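Local coordinates for 2L protein (Yaba-like disease virus, PDB 3IT8), which adopts an MHC class I-like fold and binds tumour necrosis factor, probably keeping the cytokine from its receptors, at residues Ser34-His37 with Glu38-His41; Trp50-Ile53 with Ser54-Pro57; Tyr70-Met73 with Lys74-Glu78; Phe135-Gly139 with Met140-Lys144; Lys227-Gly231 with Arg232-Glu236. All coordinates share one frame; numbering follows the deposited sequence.

Interaction 1 (Ser34-His37 with Glu38-His41); sequences SYNH and ETRH
Asn36 OD1 takes the backbone N-H of Thr39, the two atoms 2.6 Å apart and the bond nearly straight. With CG anti to the backbone N (chi1 -179°), the amide of Asn36 reaches over the turn, and the donor stands well above its carbonyl plane, away from the lone-pair directions. An asparagine suits this place because its short side chain can imitate a peptide carbonyl. The turn closes the hairpin between strands 28-36 and 41-47, at one edge of the large antiparallel sheet. Two backbone bonds shut it: Asn36 N gives its hydrogen to His41 O at 2.9 Å, and Arg40 N gives its own to Asn36 O. Arg40 and His41 both face Asn36, which makes a G1 beta bulge. The first bulge position, usually glycine, is here held by Arg40 with a phi of 79°. The arginine chain then bends at chi2, so that NE comes back to His37 O at 3.0 Å in a weak, bent bond. The Tyr35 ring runs obliquely past Arg40, its plane only 16° from that of the guanidinium group. On the far limb, the methyl CG2 of Thr39 sits over the centre of one face of the His41 imidazole. The imidazole of His37 leaves the turn to bond through NE2 with Asp18, and Ser34 OG meets Asn45. The chemistry is that of an exposed turn: the polar groups of its backbone are met largely by one side-chain amide and by each other, while Tyr35 packs on Phe66 and Tyr70 of helix 61-82.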
# COMPACT_ATOMS: atom_id res chain seq x y z
N SER D 34 2.66 -40.44 -30.09
CA SER D 34 3.78 -41.02 -30.82
C SER D 34 3.77 -40.54 -32.26
O SER D 34 2.73 -40.20 -32.82
CB SER D 34 3.72 -42.54 -30.75
OG SER D 34 2.42 -42.99 -31.03
N TYR D 35 4.96 -40.48 -32.85
CA TYR D 35 5.13 -40.01 -34.20
C TYR D 35 4.70 -41.06 -35.21
O TYR D 35 5.25 -42.15 -35.22
CB TYR D 35 6.59 -39.64 -34.44
CG TYR D 35 6.82 -39.01 -35.77
CD1 TYR D 35 6.37 -37.72 -36.04
CD2 TYR D 35 7.49 -39.70 -36.78
CE1 TYR D 35 6.58 -37.13 -37.28
CE2 TYR D 35 7.72 -39.11 -38.03
CZ TYR D 35 7.26 -37.83 -38.27
OH TYR D 35 7.48 -37.25 -39.50
N ASN D 36 3.72 -40.72 -36.04
CA ASN D 36 3.20 -41.60 -37.08
C ASN D 36 4.06 -41.46 -38.34
O ASN D 36 4.05 -40.40 -38.99
CB ASN D 36 1.77 -41.21 -37.39
CG ASN D 36 1.16 -42.09 -38.42
OD1 ASN D 36 1.70 -42.27 -39.50
ND2 ASN D 36 0.00 -42.65 -38.10
N HIS D 37 4.81 -42.50 -38.71
CA HIS D 37 5.68 -42.44 -39.88
C HIS D 37 4.99 -42.36 -41.23
O HIS D 37 5.54 -41.82 -42.19
CB HIS D 37 6.63 -43.61 -39.86
CG HIS D 37 7.69 -43.48 -38.82
ND1 HIS D 37 8.79 -42.66 -38.99
CD2 HIS D 37 7.78 -43.99 -37.57
CE1 HIS D 37 9.51 -42.68 -37.88
NE2 HIS D 37 8.92 -43.47 -37.00
N GLU D 38 3.79 -42.91 -41.30
CA GLU D 38 3.01 -42.87 -42.51
C GLU D 38 2.56 -41.42 -42.70
O GLU D 38 2.87 -40.82 -43.72
CB GLU D 38 1.79 -43.79 -42.36
CG GLU D 38 1.21 -44.29 -43.66
CD GLU D 38 0.06 -45.27 -43.43
OE1 GLU D 38 -0.99 -44.84 -42.90
OE2 GLU D 38 0.21 -46.46 -43.77
N THR D 39 1.86 -40.86 -41.71
CA THR D 39 1.33 -39.51 -41.74
C THR D 39 2.36 -38.40 -41.59
O THR D 39 2.18 -37.30 -42.14
CB THR D 39 0.28 -39.35 -40.66
OG1 THR D 39 -0.81 -40.22 -40.95
CG2 THR D 39 -0.22 -37.94 -40.60
N ARG D 40 3.43 -38.66 -40.84
CA ARG D 40 4.49 -37.68 -40.60
C ARG D 40 4.15 -36.62 -39.55
O ARG D 40 4.62 -35.49 -39.63
CB ARG D 40 4.88 -37.00 -41.91
CG ARG D 40 5.51 -37.96 -42.89
CD ARG D 40 6.75 -38.60 -42.27
NE ARG D 40 7.31 -39.65 -43.12
CZ ARG D 40 7.86 -39.44 -44.32
NH1 ARG D 40 7.95 -38.23 -44.84
NH2 ARG D 40 8.33 -40.47 -45.02
N HIS D 41 3.34 -36.98 -38.58
CA HIS D 41 2.97 -36.08 -37.49
C HIS D 41 2.56 -36.95 -36.30
O HIS D 41 2.43 -38.17 -36.44
CB HIS D 41 1.84 -35.12 -37.93
CG HIS D 41 0.49 -35.74 -38.07
ND1 HIS D 41 -0.53 -35.14 -38.76
CD2 HIS D 41 -0.03 -36.88 -37.55
CE1 HIS D 41 -1.63 -35.88 -38.67
NE2 HIS D 41 -1.35 -36.94 -37.94

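Interaction 2 (Trp50-Ile53 with Ser54-Pro57); sequences WFNI and SRSP. With NAG (2-acetamido-2-deoxy-beta-D-glucopyranose), chain N.
Asn52 carries the covalent link of this turn, which lies in the loop between strand 41-47 and helix 61-82 of the MHC-like domain: its ND2 is joined to C1 of an N-acetylglucosamine, with Ile53 and Ser54 completing the Asn-X-Ser sequon. The hydrogen bonds come next. Asn52 O accepts from Arg55 N at 2.8 Å, a bond of 157° that opens the short 3-10 turn, and Ile53 O continues it with a weak bond to Ser56 N. Because Asn52 CG lies anti to the backbone N (chi1 169°), the side-chain OD1 folds back over the same turn. There it is approached weakly by Ser54 N at 2.8 Å, by Arg55 N at 2.9 Å and by N2 of the sugar at 3.1 Å. Packing supplies the rest. The acetyl methyl C8 of the sugar lies 3.5 Å from Arg55 CG, while Asn52 CB comes to the edge of the Arg55 guanidinium group. On the inner side Ser56 CB rests 3.7 Å from Phe51 CZ; the Phe51 ring is itself stacked with Tyr170 of helix 148-174, and Ser56 OG bonds to Thr59. Asn52 is partly exposed and carries its sugar out from the turn, and the three weak approaches to OD1 may help limit its rotation and so the direction of the first sugar, while phenylalanine secures the loop beneath.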
# COMPACT_ATOMS: atom_id res chain seq x y z
N TRP D 50 -10.41 -39.22 -17.08
CA TRP D 50 -10.71 -38.13 -16.16
C TRP D 50 -10.17 -36.76 -16.53
O TRP D 50 -10.54 -35.76 -15.91
CB TRP D 50 -10.23 -38.47 -14.76
CG TRP D 50 -8.78 -38.85 -14.65
CD1 TRP D 50 -8.26 -40.12 -14.68
CD2 TRP D 50 -7.68 -37.97 -14.44
NE1 TRP D 50 -6.89 -40.08 -14.50
CE2 TRP D 50 -6.51 -38.77 -14.35
CE3 TRP D 50 -7.55 -36.58 -14.31
CZ2 TRP D 50 -5.24 -38.22 -14.15
CZ3 TRP D 50 -6.29 -36.04 -14.11
CH2 TRP D 50 -5.15 -36.86 -14.03
N PHE D 51 -9.32 -36.71 -17.55
CA PHE D 51 -8.72 -35.45 -17.94
C PHE D 51 -9.39 -34.78 -19.14
O PHE D 51 -9.26 -35.24 -20.27
CB PHE D 51 -7.24 -35.68 -18.24
CG PHE D 51 -6.46 -34.42 -18.47
CD1 PHE D 51 -6.20 -33.54 -17.42
CD2 PHE D 51 -5.97 -34.11 -19.74
CE1 PHE D 51 -5.46 -32.37 -17.63
CE2 PHE D 51 -5.23 -32.94 -19.95
CZ PHE D 51 -4.98 -32.07 -18.89
N ASN D 52 -10.12 -33.70 -18.89
CA ASN D 52 -10.76 -32.96 -19.97
C ASN D 52 -9.76 -31.85 -20.31
O ASN D 52 -9.67 -30.84 -19.60
CB ASN D 52 -12.11 -32.36 -19.52
CG ASN D 52 -12.69 -31.36 -20.53
OD1 ASN D 52 -12.10 -30.32 -20.76
ND2 ASN D 52 -13.82 -31.69 -21.15
N ILE D 53 -8.99 -32.04 -21.37
CA ILE D 53 -7.97 -31.07 -21.74
C ILE D 53 -8.48 -29.64 -21.94
O ILE D 53 -7.70 -28.69 -21.93
CB ILE D 53 -7.21 -31.52 -23.01
CG1 ILE D 53 -5.82 -30.87 -23.04
CG2 ILE D 53 -7.98 -31.11 -24.25
CD1 ILE D 53 -4.83 -31.60 -23.91
N SER D 54 -9.78 -29.50 -22.13
CA SER D 54 -10.37 -28.17 -22.32
C SER D 54 -10.44 -27.43 -21.00
O SER D 54 -10.55 -26.22 -20.97
CB SER D 54 -11.78 -28.28 -22.90
OG SER D 54 -11.74 -28.84 -24.20
N ARG D 55 -10.39 -28.16 -19.90
CA ARG D 55 -10.45 -27.54 -18.59
C ARG D 55 -9.05 -27.26 -18.06
O ARG D 55 -8.89 -26.89 -16.90
CB ARG D 55 -11.21 -28.43 -17.61
CG ARG D 55 -12.72 -28.40 -17.81
CD ARG D 55 -13.46 -28.62 -16.50
NE ARG D 55 -13.46 -30.02 -16.08
CZ ARG D 55 -13.59 -30.42 -14.82
NH1 ARG D 55 -13.72 -29.53 -13.84
NH2 ARG D 55 -13.59 -31.72 -14.52
N SER D 56 -8.03 -27.44 -18.91
CA SER D 56 -6.65 -27.20 -18.51
C SER D 56 -5.96 -26.25 -19.47
O SER D 56 -5.07 -26.62 -20.23
CB SER D 56 -5.86 -28.51 -18.43
OG SER D 56 -4.56 -28.26 -17.92
N PRO D 57 -6.36 -24.98 -19.44
CA PRO D 57 -5.87 -23.88 -20.26
C PRO D 57 -4.35 -23.77 -20.36
O PRO D 57 -3.84 -23.25 -21.34
CB PRO D 57 -6.44 -22.64 -19.56
CG PRO D 57 -7.71 -23.15 -19.00
CD PRO D 57 -7.32 -24.48 -18.43
C1 NAG N . -15.12 -31.16 -20.76
C2 NAG N . -15.40 -29.80 -21.49
C3 NAG N . -16.90 -29.44 -21.64
C4 NAG N . -17.76 -30.66 -21.97
C5 NAG N . -17.45 -31.69 -20.90
C6 NAG N . -18.35 -32.90 -20.92
C7 NAG N . -15.50 -27.78 -20.17
C8 NAG N . -16.06 -28.10 -18.79
N2 NAG N . -14.76 -28.72 -20.76
O3 NAG N . -17.08 -28.46 -22.66
O4 NAG N . -19.13 -30.31 -21.95
O5 NAG N . -16.11 -32.15 -21.08
O6 NAG N . -18.08 -33.73 -19.80
O7 NAG N . -15.75 -26.68 -20.69

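Interaction 3 (Tyr70-Met73 with Lys74-Glu78); sequences YSLM and KETLE
Two successive turns of helix 61-82 meet where Thr76 reaches back to Leu72. The threonine OG1 donates to Leu72 O at 2.9 Å, and Thr76 N donates to the same oxygen at 3.1 Å. The two donors arrive from opposite faces of the carbonyl plane, each tilted out of it, so one backbone oxygen serves both. OG1 gets there because it lies beside the backbone N, anti to the carbonyl carbon (chi1 -58°), the position from which a helical threonine can address the preceding turn. The same hydroxyl oxygen accepts from Met140 N, which ties the helix to the loop before helix 148-174. Regular i to i+4 bonds surround this feature: Lys74 N to Tyr70 O at 2.8 Å, Glu75 N to Ser71 O at 3.0 Å, and Leu77 N to Met73 O. In the MHC-like platform this helix lies across the antiparallel sheet. Met73 and Leu77 accordingly turn their apolar ends to Val9 of strand 2-10, and Met73 also touches Leu91 and Leu93 of strand 90-100. The flexible, bent methionine chain can fill the uneven surface between strands. Tyr70 also reaches Val9; its ring stacks on that of Tyr35, and its OH bonds to Tyr17 O. Across the turn, the extended aliphatic chain of Lys74 passes the Tyr70 side chain obliquely, with CD 4.0 Å from OH. Leu72 CD1 comes equally close to the Glu75 carboxylate, 4.0 Å from OE1, although Glu75 is poorly ordered.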
# COMPACT_ATOMS: atom_id res chain seq x y z
N TYR D 70 9.28 -32.96 -31.68
CA TYR D 70 9.77 -34.14 -32.37
C TYR D 70 10.79 -33.73 -33.43
O TYR D 70 11.91 -34.23 -33.49
CB TYR D 70 8.63 -34.89 -33.05
CG TYR D 70 9.15 -35.97 -33.96
CD1 TYR D 70 9.60 -37.18 -33.43
CD2 TYR D 70 9.27 -35.76 -35.33
CE1 TYR D 70 10.16 -38.15 -34.25
CE2 TYR D 70 9.83 -36.71 -36.16
CZ TYR D 70 10.27 -37.91 -35.61
OH TYR D 70 10.86 -38.87 -36.40
N SER D 71 10.37 -32.81 -34.29
CA SER D 71 11.22 -32.34 -35.36
C SER D 71 12.53 -31.71 -34.88
O SER D 71 13.60 -32.06 -35.34
CB SER D 71 10.44 -31.35 -36.22
OG SER D 71 11.30 -30.76 -37.17
N LEU D 72 12.43 -30.77 -33.94
CA LEU D 72 13.60 -30.09 -33.43
C LEU D 72 14.51 -31.03 -32.67
O LEU D 72 15.71 -30.85 -32.65
CB LEU D 72 13.19 -28.92 -32.55
CG LEU D 72 14.36 -28.12 -31.99
CD1 LEU D 72 15.30 -27.67 -33.10
CD2 LEU D 72 13.81 -26.94 -31.23
N MET D 73 13.94 -32.03 -32.02
CA MET D 73 14.75 -32.99 -31.26
C MET D 73 15.42 -33.95 -32.23
O MET D 73 16.54 -34.39 -32.02
CB MET D 73 13.89 -33.76 -30.28
CG MET D 73 13.38 -32.89 -29.18
SD MET D 73 12.55 -33.81 -27.91
CE MET D 73 13.93 -34.80 -27.33
N LYS D 74 14.71 -34.29 -33.30
CA LYS D 74 15.27 -35.16 -34.30
C LYS D 74 16.51 -34.44 -34.86
O LYS D 74 17.56 -35.03 -35.01
CB LYS D 74 14.24 -35.39 -35.41
CG LYS D 74 14.72 -36.32 -36.49
CD LYS D 74 13.75 -36.34 -37.63
CE LYS D 74 14.34 -37.04 -38.84
NZ LYS D 74 13.36 -37.04 -39.99
N GLU D 75 16.37 -33.15 -35.16
CA GLU D 75 17.48 -32.36 -35.69
C GLU D 75 18.64 -32.39 -34.70
O GLU D 75 19.78 -32.62 -35.09
CB GLU D 75 17.05 -30.91 -35.92
CG GLU D 75 18.12 -30.05 -36.58
CD GLU D 75 17.83 -28.56 -36.49
OE1 GLU D 75 16.72 -28.14 -36.86
OE2 GLU D 75 18.73 -27.82 -36.04
N THR D 76 18.35 -32.17 -33.43
CA THR D 76 19.36 -32.15 -32.39
C THR D 76 20.06 -33.48 -32.24
O THR D 76 21.26 -33.54 -32.03
CB THR D 76 18.76 -31.77 -31.04
OG1 THR D 76 18.13 -30.49 -31.15
CG2 THR D 76 19.85 -31.73 -29.97
N LEU D 77 19.30 -34.56 -32.33
CA LEU D 77 19.91 -35.87 -32.19
C LEU D 77 20.87 -36.14 -33.35
O LEU D 77 21.95 -36.69 -33.14
CB LEU D 77 18.82 -36.93 -32.14
CG LEU D 77 19.29 -38.38 -31.95
CD1 LEU D 77 20.39 -38.45 -30.88
CD2 LEU D 77 18.10 -39.25 -31.56
N GLU D 78 20.49 -35.75 -34.57
CA GLU D 78 21.35 -35.95 -35.73
C GLU D 78 22.68 -35.22 -35.57
O GLU D 78 23.74 -35.80 -35.80
CB GLU D 78 20.63 -35.47 -37.00
CG GLU D 78 19.46 -36.36 -37.42
CD GLU D 78 18.79 -35.89 -38.70
OE1 GLU D 78 19.50 -35.68 -39.70
OE2 GLU D 78 17.54 -35.76 -38.71

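Interaction 4 (Phe135-Gly139 with Met140-Lys144); sequences FPKVG and MLTVK
Leu141, Gly139 and Thr142 bury the greater part of this contact, which is built round a type II' beta turn in the loop leading to helix 148-174. Leu141 N closes the turn on Val138 O at 2.9 Å. Gly139 occupies the first corner with phi 49° and psi -133°, a conformation that residues with a CB adopt only with difficulty; Met140 takes the second and sends its side chain to Leu72 and Met73 of helix 61-82. Just ahead, Lys137 is the centre of an inverse gamma turn, in which Val138 N bonds to Pro136 O at 2.9 Å. The chain therefore folds back twice, and Thr142 crosses Lys137 at about a right angle, its CG2 4.0 Å from the lysine CB. The apolar part belongs to Leu141, whose branched end enters the bend: CD1 lies 3.6 Å from Pro136 O. Phe135 holds CG between its backbone N and carbonyl carbon (chi1 69°), which swings the ring in beside the leucine. Both side chains reach Leu117 and Phe127 of the sheet, an apolar setting that suits a leucine and a phenylalanine. Across the bend, Phe135 CD1 lies 4.0 Å from Leu141 CD1, and Leu141 O stands at the ring edge, 3.8 Å from CE1.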
# COMPACT_ATOMS: atom_id res chain seq x y z
N PHE D 135 28.19 -29.90 -22.91
CA PHE D 135 27.20 -30.36 -23.89
C PHE D 135 27.40 -29.65 -25.22
O PHE D 135 27.72 -28.46 -25.28
CB PHE D 135 25.78 -30.11 -23.38
CG PHE D 135 25.39 -28.66 -23.30
CD1 PHE D 135 24.89 -28.00 -24.42
CD2 PHE D 135 25.54 -27.95 -22.12
CE1 PHE D 135 24.53 -26.65 -24.35
CE2 PHE D 135 25.18 -26.60 -22.04
CZ PHE D 135 24.68 -25.95 -23.16
N PRO D 136 27.22 -30.39 -26.33
CA PRO D 136 27.39 -29.85 -27.68
C PRO D 136 26.36 -28.76 -28.00
O PRO D 136 25.16 -28.99 -27.90
CB PRO D 136 27.24 -31.08 -28.56
CG PRO D 136 26.26 -31.92 -27.81
CD PRO D 136 26.76 -31.79 -26.38
N LYS D 137 26.84 -27.59 -28.39
CA LYS D 137 25.95 -26.49 -28.73
C LYS D 137 25.40 -26.64 -30.15
O LYS D 137 25.85 -25.98 -31.08
CB LYS D 137 26.66 -25.15 -28.54
CG LYS D 137 26.78 -24.75 -27.07
CD LYS D 137 27.47 -23.41 -26.88
CE LYS D 137 28.95 -23.51 -27.22
NZ LYS D 137 29.67 -22.22 -27.02
N VAL D 138 24.42 -27.53 -30.28
CA VAL D 138 23.78 -27.82 -31.55
C VAL D 138 22.28 -27.95 -31.35
O VAL D 138 21.80 -28.01 -30.22
CB VAL D 138 24.30 -29.15 -32.12
CG1 VAL D 138 25.80 -29.15 -32.12
CG2 VAL D 138 23.77 -30.32 -31.30
N GLY D 139 21.54 -27.99 -32.46
CA GLY D 139 20.10 -28.11 -32.39
C GLY D 139 19.40 -27.16 -31.45
O GLY D 139 19.66 -25.95 -31.43
N MET D 140 18.49 -27.72 -30.65
CA MET D 140 17.70 -26.96 -29.69
C MET D 140 18.54 -26.47 -28.52
O MET D 140 18.02 -25.82 -27.62
CB MET D 140 16.59 -27.83 -29.14
CG MET D 140 17.13 -28.93 -28.25
SD MET D 140 15.90 -29.67 -27.18
CE MET D 140 15.84 -31.32 -27.86
N LEU D 141 19.83 -26.79 -28.53
CA LEU D 141 20.70 -26.41 -27.43
C LEU D 141 21.49 -25.10 -27.57
O LEU D 141 22.17 -24.70 -26.63
CB LEU D 141 21.65 -27.56 -27.11
CG LEU D 141 20.98 -28.84 -26.60
CD1 LEU D 141 22.03 -29.93 -26.44
CD2 LEU D 141 20.30 -28.56 -25.27
N THR D 142 21.41 -24.43 -28.72
CA THR D 142 22.14 -23.18 -28.87
C THR D 142 21.27 -22.02 -29.28
O THR D 142 20.27 -22.20 -29.97
CB THR D 142 23.23 -23.25 -29.94
OG1 THR D 142 23.87 -24.53 -29.87
CG2 THR D 142 24.26 -22.16 -29.70
N VAL D 143 21.65 -20.83 -28.86
CA VAL D 143 20.90 -19.64 -29.21
C VAL D 143 21.07 -19.43 -30.72
O VAL D 143 20.26 -18.74 -31.36
CB VAL D 143 21.43 -18.42 -28.46
CG1 VAL D 143 20.58 -17.19 -28.78
CG2 VAL D 143 21.43 -18.72 -26.96
N LYS D 144 22.11 -20.04 -31.28
CA LYS D 144 22.40 -19.94 -32.71
C LYS D 144 21.25 -20.45 -33.56
O LYS D 144 21.00 -19.95 -34.66
CB LYS D 144 23.66 -20.75 -33.04
CG LYS D 144 24.92 -20.31 -32.31
CD LYS D 144 25.46 -18.98 -32.82
CE LYS D 144 26.02 -19.12 -34.23
NZ LYS D 144 26.55 -17.83 -34.76

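Interaction 5 (Lys227-Gly231 with Arg232-Glu236); sequences KYVNG and RYYPE
Tyr234 lies over one face of the Tyr228 ring, with its CE1 3.4 Å above that plane and displaced toward the rim. The planes are 23° apart and the centroids 4.6 Å, an offset pair with little overlap. Val229 O is at the edge of the Tyr234 ring, which also meets that of Phe222, while Tyr228 meets Phe284 edge-to-face. The third flat group is the guanidinium of Arg232, which has the methyl CG2 of Val229 over its centre, 3.3 Å above the plane. A beta turn makes these overlaps possible: Arg232 N bonds to Val229 O at 3.0 Å, with Asn230 and Gly231 at the corners. Beyond it Tyr234, its CG beside the backbone N (chi1 -63°), extends back across the bend, and its OH accepts the N-H of Val229 at 2.9 Å in a bond of 166°. Tyrosine suits the place because it offers a stacking face and a hydroxyl at the far end. Val229 also packs against another protein chain. In this loop of the Ig-like domain, aromatic packing and two hydrogen bonds to the Val229 backbone shape the turn, and the Arg232 guanidinium, backed by the valine on one face, has its charge met through NH2 by a salt bridge to an acidic side chain of that other chain.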
# COMPACT_ATOMS: atom_id res chain seq x y z
N LYS D 227 10.49 -28.67 14.82
CA LYS D 227 9.47 -28.33 13.84
C LYS D 227 10.20 -27.57 12.75
O LYS D 227 11.08 -26.75 13.03
CB LYS D 227 8.38 -27.43 14.45
CG LYS D 227 7.51 -28.12 15.48
CD LYS D 227 6.48 -27.15 16.05
CE LYS D 227 5.71 -27.75 17.24
NZ LYS D 227 4.84 -26.72 17.89
N TYR D 228 9.88 -27.86 11.50
CA TYR D 228 10.50 -27.18 10.37
C TYR D 228 9.65 -25.93 10.09
O TYR D 228 8.51 -26.05 9.67
CB TYR D 228 10.51 -28.10 9.15
CG TYR D 228 11.23 -27.54 7.97
CD1 TYR D 228 12.61 -27.70 7.83
CD2 TYR D 228 10.54 -26.83 6.97
CE1 TYR D 228 13.29 -27.18 6.72
CE2 TYR D 228 11.21 -26.30 5.87
CZ TYR D 228 12.58 -26.48 5.74
OH TYR D 228 13.24 -25.99 4.64
N VAL D 229 10.20 -24.74 10.35
CA VAL D 229 9.47 -23.50 10.13
C VAL D 229 9.55 -23.08 8.66
O VAL D 229 10.65 -22.86 8.13
CB VAL D 229 10.02 -22.38 11.02
CG1 VAL D 229 9.19 -21.12 10.84
CG2 VAL D 229 10.02 -22.82 12.46
N ASN D 230 8.39 -22.95 8.03
CA ASN D 230 8.32 -22.61 6.62
C ASN D 230 9.36 -21.65 6.08
O ASN D 230 10.34 -22.07 5.44
CB ASN D 230 6.94 -22.08 6.27
CG ASN D 230 6.59 -22.31 4.79
OD1 ASN D 230 7.46 -22.30 3.91
ND2 ASN D 230 5.31 -22.50 4.52
N GLY D 231 9.17 -20.36 6.31
CA GLY D 231 10.13 -19.41 5.76
C GLY D 231 11.52 -19.35 6.37
O GLY D 231 12.33 -18.52 5.96
N ARG D 232 11.82 -20.20 7.34
CA ARG D 232 13.12 -20.15 7.99
C ARG D 232 14.26 -20.75 7.19
O ARG D 232 14.05 -21.69 6.43
CB ARG D 232 13.04 -20.84 9.34
CG ARG D 232 14.28 -20.69 10.19
CD ARG D 232 13.95 -21.09 11.61
NE ARG D 232 12.89 -20.25 12.14
CZ ARG D 232 12.28 -20.46 13.30
NH1 ARG D 232 12.62 -21.49 14.06
NH2 ARG D 232 11.33 -19.63 13.72
N TYR D 233 15.45 -20.19 7.35
CA TYR D 233 16.62 -20.69 6.64
C TYR D 233 17.26 -21.87 7.38
O TYR D 233 17.30 -21.87 8.61
CB TYR D 233 17.66 -19.59 6.48
CG TYR D 233 18.97 -20.10 5.94
CD1 TYR D 233 19.10 -20.44 4.59
CD2 TYR D 233 20.05 -20.32 6.78
CE1 TYR D 233 20.27 -20.99 4.10
CE2 TYR D 233 21.23 -20.87 6.30
CZ TYR D 233 21.34 -21.20 4.97
OH TYR D 233 22.52 -21.76 4.50
N TYR D 234 17.76 -22.87 6.65
CA TYR D 234 18.42 -24.03 7.26
C TYR D 234 19.56 -24.58 6.41
O TYR D 234 19.35 -24.92 5.25
CB TYR D 234 17.46 -25.20 7.46
CG TYR D 234 16.29 -24.99 8.39
CD1 TYR D 234 15.03 -24.65 7.89
CD2 TYR D 234 16.42 -25.18 9.76
CE1 TYR D 234 13.93 -24.50 8.74
CE2 TYR D 234 15.33 -25.03 10.62
CZ TYR D 234 14.08 -24.70 10.10
OH TYR D 234 13.00 -24.55 10.93
N PRO D 235 20.77 -24.68 6.97
CA PRO D 235 21.89 -25.24 6.19
C PRO D 235 21.44 -26.70 6.04
O PRO D 235 20.82 -27.24 6.97
CB PRO D 235 23.07 -25.10 7.14
CG PRO D 235 22.70 -23.88 7.95
CD PRO D 235 21.25 -24.10 8.24
N GLU D 236 21.74 -27.38 4.93
CA GLU D 236 21.19 -28.73 4.84
C GLU D 236 21.93 -29.98 4.41
O GLU D 236 21.28 -30.95 4.05
CB GLU D 236 19.89 -28.67 4.05
CG GLU D 236 20.06 -28.33 2.59
CD GLU D 236 18.79 -28.56 1.81
OE1 GLU D 236 18.29 -29.70 1.81
OE2 GLU D 236 18.28 -27.59 1.20

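Interactions 1 to 4 belong to the MHC-like platform, and interaction 5 to the Ig-like domain, its centre about 50 Å from that of interaction 1. Interaction 3 is the buried one; it lies between two others, touching interaction 1 through its aromatic rings and interaction 4 through methionine packing and a probable hydrogen bond from Met140 N to Thr76, the latter with centres about 11 Å apart. Interaction 1 is a surface hairpin and relies on backbone and amide bonds. Interactions 2 and 4 are both partly buried loops that precede helices, but interaction 2 adds a glycan whereas interaction 4 adds an apolar corner. Interaction 5 alone among the five is touched by another protein chain, and it combines aromatic stacking with a salt bridge to that chain.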